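Local coordinates for putative alcohol dehydrogenase (PDB 4J6F), which probably catalyses the nicotinamide-dependent oxidation of alcohols, as a member of the medium-chain dehydrogenase/reductase superfamily, at residues G43-L48 and W79-A84; G83-E88 and S95-H100; H174-D179 and Y342-K347. One frame throughout, in Å; residues are numbered along the deposited sequence.

Interaction 1: G43-L48 and W79-A84; sequences GGLEKL and WVREGA
R81 meets G43 with main chain and side chain together, so the 43-48 loop is held to the last turn of helix 75-82 by a pair of hydrogen bonds. G43 N donates to R81 O at 3.0 Å. In return, R81 NE reaches G43 O over 3.1 Å along a nearly straight path (168°), with that oxygen at the guanidinium edge and in its plane. The side chain leaves with CG opposite the backbone N and bends at chi3 (79°), turning the flat end toward the loop. Here the packing is closest: L45 CD2 lies over one guanidinium face, 3.6 Å from R81 NH1, and L48 crosses the arm at about a right angle, its CG 3.9 Å from R81 CD. R81 NH1 makes a weak hydrogen bond to Q365 of helix 361-370.

The other side is loose. Within the helix, E82 OE2 makes a long ion pair with R81 NH2 (3.7 Å), and K47 starts toward the helix but leads its amine away. R81 O is also bonded by H42 ND1. The loop thus packs on the last turn, at R81 and lightly at E82; directly after it comes a Schellman motif, with G83 as its positive-phi C-prime residue.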
loop_
_atom_site.group_PDB
_atom_site.type_symbol
_atom_site.label_atom_id
_atom_site.label_comp_id
_atom_site.label_asym_id
_atom_site.label_seq_id
_atom_site.Cartn_x
_atom_site.Cartn_y
_atom_site.Cartn_z
ATOM N N GLY A 43 -29.475 12.196 -1.316
ATOM C CA GLY A 43 -30.643 11.331 -1.200
ATOM C C GLY A 43 -30.863 10.441 -2.411
ATOM O O GLY A 43 -29.908 10.065 -3.115
ATOM N N GLY A 44 -32.126 10.106 -2.664
ATOM C CA GLY A 44 -32.466 9.162 -3.727
ATOM C C GLY A 44 -32.753 9.814 -5.063
ATOM O O GLY A 44 -32.667 11.029 -5.197
ATOM N N LEU A 45 -33.277 9.051 -5.997
ATOM C CA LEU A 45 -33.451 9.541 -7.341
ATOM C C LEU A 45 -34.291 10.806 -7.328
ATOM O O LEU A 45 -34.133 11.656 -8.185
ATOM C CB LEU A 45 -34.133 8.487 -8.200
ATOM C CG LEU A 45 -33.363 7.221 -8.548
ATOM C CD1 LEU A 45 -34.254 6.298 -9.346
ATOM C CD2 LEU A 45 -32.115 7.544 -9.340
ATOM N N GLU A 46 -35.213 10.926 -6.386
ATOM C CA GLU A 46 -36.109 12.090 -6.373
ATOM C C GLU A 46 -35.355 13.419 -6.209
ATOM O O GLU A 46 -35.902 14.483 -6.519
ATOM C CB GLU A 46 -37.250 11.927 -5.356
ATOM C CG GLU A 46 -36.893 12.216 -3.895
ATOM C CD GLU A 46 -36.168 11.075 -3.176
ATOM O OE1 GLU A 46 -35.681 11.334 -2.050
ATOM O OE2 GLU A 46 -36.079 9.931 -3.706
ATOM N N LYS A 47 -34.100 13.342 -5.756
ATOM C CA LYS A 47 -33.195 14.498 -5.720
ATOM C C LYS A 47 -32.665 14.913 -7.111
ATOM O O LYS A 47 -32.059 15.983 -7.257
ATOM C CB LYS A 47 -32.025 14.261 -4.756
ATOM C CG LYS A 47 -32.403 14.007 -3.297
ATOM C CD LYS A 47 -33.090 15.203 -2.638
ATOM C CE LYS A 47 -33.643 14.831 -1.266
ATOM N NZ LYS A 47 -33.960 16.005 -0.403
ATOM N N LEU A 48 -32.899 14.088 -8.132
ATOM C CA LEU A 48 -32.542 14.468 -9.506
ATOM C C LEU A 48 -33.747 15.018 -10.250
ATOM O O LEU A 48 -34.626 14.255 -10.634
ATOM C CB LEU A 48 -31.958 13.289 -10.291
ATOM C CG LEU A 48 -30.695 12.593 -9.775
ATOM C CD1 LEU A 48 -30.594 11.213 -10.408
ATOM C CD2 LEU A 48 -29.420 13.409 -9.992
ATOM N N TRP A 79 -22.695 7.767 -6.055
ATOM C CA TRP A 79 -22.146 8.001 -4.724
ATOM C C TRP A 79 -22.156 9.460 -4.286
ATOM O O TRP A 79 -22.423 9.739 -3.117
ATOM C CB TRP A 79 -20.761 7.377 -4.573
ATOM C CG TRP A 79 -20.813 5.870 -4.560
ATOM C CD1 TRP A 79 -21.798 5.060 -3.999
ATOM C CD2 TRP A 79 -19.846 4.988 -5.108
ATOM N NE1 TRP A 79 -21.488 3.729 -4.190
ATOM C CE2 TRP A 79 -20.292 3.659 -4.862
ATOM C CE3 TRP A 79 -18.645 5.182 -5.784
ATOM C CZ2 TRP A 79 -19.567 2.542 -5.274
ATOM C CZ3 TRP A 79 -17.918 4.063 -6.198
ATOM C CH2 TRP A 79 -18.382 2.760 -5.937
ATOM N N VAL A 80 -21.905 10.391 -5.202
ATOM C CA VAL A 80 -22.004 11.804 -4.845
ATOM C C VAL A 80 -23.443 12.134 -4.447
ATOM O O VAL A 80 -23.670 12.811 -3.456
ATOM C CB VAL A 80 -21.510 12.730 -5.970
ATOM C CG1 VAL A 80 -21.950 14.165 -5.743
ATOM C CG2 VAL A 80 -19.999 12.665 -6.081
ATOM N N ARG A 81 -24.414 11.629 -5.202
ATOM C CA ARG A 81 -25.814 11.917 -4.924
ATOM C C ARG A 81 -26.208 11.343 -3.580
ATOM O O ARG A 81 -26.832 12.028 -2.780
ATOM C CB ARG A 81 -26.697 11.348 -6.022
ATOM C CG ARG A 81 -28.170 11.718 -5.934
ATOM C CD ARG A 81 -28.979 10.776 -6.809
ATOM N NE ARG A 81 -29.165 9.516 -6.099
ATOM C CZ ARG A 81 -29.105 8.307 -6.649
ATOM N NH1 ARG A 81 -28.868 8.159 -7.941
ATOM N NH2 ARG A 81 -29.287 7.233 -5.891
ATOM N N GLU A 82 -25.829 10.095 -3.318
ATOM C CA GLU A 82 -26.117 9.458 -2.021
ATOM C C GLU A 82 -25.313 10.048 -0.859
ATOM O O GLU A 82 -25.735 9.938 0.284
ATOM C CB GLU A 82 -25.897 7.950 -2.090
ATOM C CG GLU A 82 -26.688 7.301 -3.205
ATOM C CD GLU A 82 -26.543 5.793 -3.256
ATOM O OE1 GLU A 82 -25.400 5.300 -3.207
ATOM O OE2 GLU A 82 -27.580 5.099 -3.357
ATOM N N GLY A 83 -24.173 10.683 -1.149
ATOM C CA GLY A 83 -23.264 11.166 -0.111
ATOM C C GLY A 83 -22.567 9.977 0.531
ATOM O O GLY A 83 -22.262 9.969 1.728
ATOM N N ALA A 84 -22.290 8.968 -0.278
ATOM C CA ALA A 84 -21.851 7.699 0.246
ATOM C C ALA A 84 -20.345 7.544 0.422
ATOM O O ALA A 84 -19.852 6.417 0.428
ATOM C CB ALA A 84 -22.382 6.593 -0.630
#

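Interaction 2: G83-E88 and S95-H100; sequences GAYGTE and STWRRH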
loop_
_atom_site.group_PDB
_atom_site.type_symbol
_atom_site.label_atom_id
_atom_site.label_comp_id
_atom_site.label_asym_id
_atom_site.label_seq_id
_atom_site.Cartn_x
_atom_site.Cartn_y
_atom_site.Cartn_z
ATOM N N GLY A 83 -24.173 10.683 -1.149
ATOM C CA GLY A 83 -23.264 11.166 -0.111
ATOM C C GLY A 83 -22.567 9.977 0.531
ATOM O O GLY A 83 -22.262 9.969 1.728
ATOM N N ALA A 84 -22.290 8.968 -0.278
ATOM C CA ALA A 84 -21.851 7.699 0.246
ATOM C C ALA A 84 -20.345 7.544 0.422
ATOM O O ALA A 84 -19.852 6.417 0.428
ATOM C CB ALA A 84 -22.382 6.593 -0.630
ATOM N N TYR A 85 -19.602 8.639 0.577
ATOM C CA TYR A 85 -18.140 8.519 0.710
ATOM C C TYR A 85 -17.689 8.435 2.152
ATOM O O TYR A 85 -16.556 8.039 2.435
ATOM C CB TYR A 85 -17.398 9.625 -0.047
ATOM C CG TYR A 85 -17.472 9.428 -1.535
ATOM C CD1 TYR A 85 -16.575 8.579 -2.191
ATOM C CD2 TYR A 85 -18.462 10.055 -2.296
ATOM C CE1 TYR A 85 -16.654 8.378 -3.562
ATOM C CE2 TYR A 85 -18.540 9.856 -3.668
ATOM C CZ TYR A 85 -17.637 9.015 -4.288
ATOM O OH TYR A 85 -17.716 8.815 -5.643
ATOM N N GLY A 86 -18.592 8.789 3.061
ATOM C CA GLY A 86 -18.285 8.793 4.485
ATOM C C GLY A 86 -17.186 9.781 4.828
ATOM O O GLY A 86 -16.655 10.489 3.953
ATOM N N THR A 87 -16.849 9.827 6.112
ATOM C CA THR A 87 -15.780 10.690 6.607
ATOM C C THR A 87 -14.745 9.845 7.335
ATOM O O THR A 87 -15.021 8.711 7.728
ATOM C CB THR A 87 -16.315 11.789 7.561
ATOM O OG1 THR A 87 -16.745 11.192 8.792
ATOM C CG2 THR A 87 -17.485 12.547 6.938
ATOM N N GLU A 88 -13.559 10.410 7.517
ATOM C CA GLU A 88 -12.477 9.761 8.246
ATOM C C GLU A 88 -12.876 9.329 9.659
ATOM O O GLU A 88 -12.467 8.273 10.119
ATOM C CB GLU A 88 -11.285 10.708 8.322
ATOM C CG GLU A 88 -10.671 11.018 6.971
ATOM C CD GLU A 88 -9.715 12.189 7.001
ATOM O OE1 GLU A 88 -8.997 12.374 5.983
ATOM O OE2 GLU A 88 -9.687 12.923 8.026
ATOM N N SER A 95 -21.338 12.271 3.003
ATOM C CA SER A 95 -20.259 13.173 2.584
ATOM C C SER A 95 -20.001 12.980 1.092
ATOM O O SER A 95 -20.099 11.854 0.617
ATOM C CB SER A 95 -18.983 12.816 3.372
ATOM O OG SER A 95 -18.030 13.863 3.381
ATOM N N THR A 96 -19.602 14.024 0.381
ATOM C CA THR A 96 -19.041 13.875 -0.957
ATOM C C THR A 96 -17.627 13.359 -0.825
ATOM O O THR A 96 -17.089 13.299 0.265
ATOM C CB THR A 96 -18.985 15.182 -1.757
ATOM O OG1 THR A 96 -18.640 16.264 -0.894
ATOM C CG2 THR A 96 -20.304 15.455 -2.410
ATOM N N TRP A 97 -17.042 12.939 -1.933
ATOM C CA TRP A 97 -15.715 12.370 -1.899
ATOM C C TRP A 97 -14.709 13.433 -1.503
ATOM O O TRP A 97 -13.659 13.124 -0.915
ATOM C CB TRP A 97 -15.367 11.759 -3.250
ATOM C CG TRP A 97 -15.233 12.760 -4.318
ATOM C CD1 TRP A 97 -16.219 13.227 -5.109
ATOM C CD2 TRP A 97 -14.032 13.433 -4.713
ATOM N NE1 TRP A 97 -15.713 14.155 -5.986
ATOM C CE2 TRP A 97 -14.370 14.300 -5.761
ATOM C CE3 TRP A 97 -12.701 13.387 -4.279
ATOM C CZ2 TRP A 97 -13.432 15.112 -6.393
ATOM C CZ3 TRP A 97 -11.769 14.198 -4.905
ATOM C CH2 TRP A 97 -12.141 15.045 -5.956
ATOM N N ARG A 98 -15.029 14.688 -1.812
ATOM C CA ARG A 98 -14.096 15.749 -1.505
ATOM C C ARG A 98 -14.234 16.135 -0.048
ATOM O O ARG A 98 -14.735 17.214 0.271
ATOM C CB ARG A 98 -14.262 16.938 -2.439
ATOM C CG ARG A 98 -12.930 17.574 -2.766
ATOM C CD ARG A 98 -13.019 18.382 -4.039
ATOM N NE ARG A 98 -11.701 18.803 -4.502
ATOM C CZ ARG A 98 -11.069 19.905 -4.103
ATOM N NH1 ARG A 98 -9.864 20.183 -4.593
ATOM N NH2 ARG A 98 -11.631 20.728 -3.221
ATOM N N ARG A 99 -13.773 15.244 0.829
ATOM C CA ARG A 99 -13.969 15.388 2.273
ATOM C C ARG A 99 -13.421 16.696 2.858
ATOM O O ARG A 99 -13.965 17.197 3.828
ATOM C CB ARG A 99 -13.374 14.201 3.028
ATOM C CG ARG A 99 -14.059 12.865 2.782
ATOM C CD ARG A 99 -13.160 11.710 3.218
ATOM N NE ARG A 99 -13.851 10.429 3.401
ATOM C CZ ARG A 99 -13.266 9.322 3.871
ATOM N NH1 ARG A 99 -11.963 9.319 4.197
ATOM N NH2 ARG A 99 -13.975 8.204 4.004
ATOM N N HIS A 100 -12.361 17.253 2.273
ATOM C CA HIS A 100 -11.687 18.386 2.914
ATOM C C HIS A 100 -11.733 19.710 2.150
ATOM O O HIS A 100 -11.107 20.688 2.554
ATOM C CB HIS A 100 -10.257 18.000 3.308
ATOM C CG HIS A 100 -10.204 16.878 4.297
ATOM N ND1 HIS A 100 -10.432 17.063 5.645
ATOM C CD2 HIS A 100 -9.996 15.551 4.129
ATOM C CE1 HIS A 100 -10.354 15.900 6.266
ATOM N NE2 HIS A 100 -10.091 14.966 5.367
HETATM O O HOH W 1 -10.009 11.559 3.175
#
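Y85 and W97 form the aromatic part of this contact, lying side by side. The W97 edge faces the Y85 ring in a T-shaped pair (planes at 70°), while W97 CB makes a CH-pi contact 3.4 Å from the Y85 ring centroid, almost on the ring normal. The tyrosine hydroxyl is bonded to T76 of helix 75-82.

Backbone bonds join the two loops in a single bridge of A84 with S95: S95 N to G83 O at 2.8 Å and Y85 N to S95 O at 3.3 Å.

Side-chain to backbone bonds come from the R99 guanidinium. R99 NH2 donates to Y85 O at 3.0 Å and R99 NE to G86 O at 2.9 Å, the latter from well above the carbonyl plane (46°), while the peptide from T87 C to E88 N lies over one guanidinium face.

Farther out, H100 NE2 donates to E88 OE1 at 2.9 Å, meeting it from above the carboxylate plane (61°). A water links E88 OE1 to R99 NH1.

R99 also forms a salt bridge with D314 and a hydrogen bond with T317, both of the second subunit. One cation therefore serves two buried carbonyls and the subunit interface, and its charge is probably partly balanced by D314 of the second subunit.

Interaction 3: H174-D179 and Y342-K347; sequences HVVATD and YIEEKK
Two carboxylates, of E344 and D179, are the flat groups here, and both are met at an oxygen by a donor somewhat out of plane. A177 N approaches E344 OE1 on the anti side, 24° from the carboxylate plane, whereas K346 NZ comes to D179 OD1 on the syn side, 31° from it. These meetings join the loop following strand 173-175, in the mixed sheet of the GroES-like domain, to the end of helix 333-344, which follows the last strand of the Rossmann-type parallel sheet.

A177 is the centre of an inverse gamma turn, and A177 N reaches E344 OE1 at 2.8 Å and 170°. K346, with positive phi, is the residue that ends the helix in a Schellman motif, with K347 N bonded to Y342 O. Bent at chi4, the K346 chain crosses D179 at about a right angle. The salt bridge runs from K346 NZ to D179 OD1 at 3.1 Å, with a weak bond to the other oxygen.

Beneath this polar layer, V176 CG1 packs against I343 CG2 (3.9 Å). I343 also packs on L185 and M135, whereas D179 and K346 are exposed. E344 contributes carbon as well, its CG lying 3.6 Å from V176 CG1.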
loop_
_atom_site.group_PDB
_atom_site.type_symbol
_atom_site.label_atom_id
_atom_site.label_comp_id
_atom_site.label_asym_id
_atom_site.label_seq_id
_atom_site.Cartn_x
_atom_site.Cartn_y
_atom_site.Cartn_z
ATOM N N HIS A 174 -10.683 18.337 -25.879
ATOM C CA HIS A 174 -9.721 17.694 -26.764
ATOM C C HIS A 174 -10.302 17.259 -28.096
ATOM O O HIS A 174 -11.369 16.640 -28.167
ATOM C CB HIS A 174 -9.056 16.511 -26.077
ATOM C CG HIS A 174 -8.183 16.913 -24.938
ATOM N ND1 HIS A 174 -6.818 17.062 -25.065
ATOM C CD2 HIS A 174 -8.484 17.249 -23.662
ATOM C CE1 HIS A 174 -6.312 17.458 -23.910
ATOM N NE2 HIS A 174 -7.302 17.575 -23.041
ATOM N N VAL A 175 -9.588 17.596 -29.159
ATOM C CA VAL A 175 -9.951 17.102 -30.458
ATOM C C VAL A 175 -9.201 15.791 -30.626
ATOM O O VAL A 175 -7.972 15.768 -30.606
ATOM C CB VAL A 175 -9.585 18.098 -31.569
ATOM C CG1 VAL A 175 -9.792 17.468 -32.944
ATOM C CG2 VAL A 175 -10.419 19.357 -31.418
ATOM N N VAL A 176 -9.949 14.704 -30.769
ATOM C CA VAL A 176 -9.361 13.382 -30.888
ATOM C C VAL A 176 -9.364 12.891 -32.346
ATOM O O VAL A 176 -10.416 12.803 -32.985
ATOM C CB VAL A 176 -10.092 12.391 -29.964
ATOM C CG1 VAL A 176 -9.335 11.078 -29.878
ATOM C CG2 VAL A 176 -10.234 12.988 -28.574
ATOM N N ALA A 177 -8.215 12.448 -32.823
ATOM C CA ALA A 177 -8.103 12.021 -34.199
ATOM C C ALA A 177 -8.637 10.611 -34.314
ATOM O O ALA A 177 -7.892 9.644 -34.312
ATOM C CB ALA A 177 -6.656 12.065 -34.636
ATOM N N THR A 178 -9.955 10.517 -34.419
ATOM C CA THR A 178 -10.655 9.228 -34.484
ATOM C C THR A 178 -11.987 9.312 -35.210
ATOM O O THR A 178 -12.621 10.362 -35.262
ATOM C CB THR A 178 -10.848 8.579 -33.086
ATOM O OG1 THR A 178 -11.592 7.367 -33.227
ATOM C CG2 THR A 178 -11.594 9.508 -32.126
ATOM N N ASP A 179 -12.406 8.179 -35.750
ATOM C CA ASP A 179 -13.624 8.074 -36.546
ATOM C C ASP A 179 -14.814 7.609 -35.698
ATOM O O ASP A 179 -15.883 7.306 -36.221
ATOM C CB ASP A 179 -13.390 7.108 -37.719
ATOM C CG ASP A 179 -12.604 5.853 -37.300
ATOM O OD1 ASP A 179 -11.394 5.968 -36.977
ATOM O OD2 ASP A 179 -13.196 4.754 -37.284
ATOM N N TYR A 342 -4.170 6.140 -26.799
ATOM C CA TYR A 342 -4.716 4.782 -26.911
ATOM C C TYR A 342 -5.964 4.735 -27.783
ATOM O O TYR A 342 -6.100 3.870 -28.667
ATOM C CB TYR A 342 -5.080 4.216 -25.537
ATOM C CG TYR A 342 -3.946 3.620 -24.731
ATOM C CD1 TYR A 342 -2.755 3.212 -25.333
ATOM C CD2 TYR A 342 -4.085 3.432 -23.355
ATOM C CE1 TYR A 342 -1.723 2.661 -24.582
ATOM C CE2 TYR A 342 -3.062 2.874 -22.596
ATOM C CZ TYR A 342 -1.886 2.491 -23.216
ATOM O OH TYR A 342 -0.886 1.938 -22.467
ATOM N N ILE A 343 -6.886 5.652 -27.503
ATOM C CA ILE A 343 -8.087 5.811 -28.310
ATOM C C ILE A 343 -7.735 5.987 -29.788
ATOM O O ILE A 343 -8.316 5.307 -30.646
ATOM C CB ILE A 343 -8.944 6.991 -27.826
ATOM C CG1 ILE A 343 -9.608 6.654 -26.481
ATOM C CG2 ILE A 343 -9.993 7.326 -28.871
ATOM C CD1 ILE A 343 -10.020 7.860 -25.654
ATOM N N GLU A 344 -6.766 6.869 -30.069
ATOM C CA GLU A 344 -6.382 7.208 -31.450
ATOM C C GLU A 344 -5.739 6.055 -32.185
ATOM O O GLU A 344 -6.142 5.732 -33.291
ATOM C CB GLU A 344 -5.490 8.436 -31.489
ATOM C CG GLU A 344 -6.252 9.724 -31.206
ATOM C CD GLU A 344 -5.348 10.940 -31.159
ATOM O OE1 GLU A 344 -5.840 12.087 -31.309
ATOM O OE2 GLU A 344 -4.130 10.737 -30.972
ATOM N N GLU A 345 -4.762 5.414 -31.551
ATOM C CA GLU A 345 -4.090 4.232 -32.112
ATOM C C GLU A 345 -4.980 2.987 -32.082
ATOM O O GLU A 345 -4.550 1.913 -32.484
ATOM C CB GLU A 345 -2.791 3.947 -31.352
ATOM C CG GLU A 345 -1.747 5.053 -31.431
ATOM C CD GLU A 345 -0.714 4.987 -30.309
ATOM O OE1 GLU A 345 -0.686 3.995 -29.540
ATOM O OE2 GLU A 345 0.083 5.941 -30.191
ATOM N N LYS A 346 -6.210 3.142 -31.595
ATOM C CA LYS A 346 -7.156 2.028 -31.405
ATOM C C LYS A 346 -6.610 0.830 -30.597
ATOM O O LYS A 346 -6.887 -0.327 -30.920
ATOM C CB LYS A 346 -7.745 1.574 -32.748
ATOM C CG LYS A 346 -8.721 2.568 -33.355
ATOM C CD LYS A 346 -9.229 2.101 -34.709
ATOM C CE LYS A 346 -9.887 3.235 -35.477
ATOM N NZ LYS A 346 -11.157 3.709 -34.850
ATOM N N LYS A 347 -5.840 1.113 -29.547
ATOM C CA LYS A 347 -5.329 0.049 -28.688
ATOM C C LYS A 347 -6.396 -0.346 -27.674
ATOM O O LYS A 347 -6.321 -1.415 -27.089
ATOM C CB LYS A 347 -4.019 0.441 -27.985
ATOM C CG LYS A 347 -2.876 0.786 -28.924
ATOM C CD LYS A 347 -1.507 0.572 -28.286
ATOM C CE LYS A 347 -0.426 0.547 -29.369
ATOM N NZ LYS A 347 0.936 0.177 -28.880
#

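Along the chain the contacts come in order, and interaction 2 begins on G83 and A84, where interaction 1 ends. Their centres are 13 Å apart, and helix 75-82 connects them: W79 CB lies 3.4 Å from Y85 CE2, and V80 packs on T96 and W97. One contact ties the helix end to the 43-48 loop, the other joins the loops that follow it. Interaction 3 lies on the opposite side of the chain's centre, about 34 Å from either of the others between centres. It joins the GroES-like and Rossmann-type domains through the loop after strand 173-175 and helix 333-344. The first pair lies where the chain meets the second subunit, while the third bridges two domains within one chain.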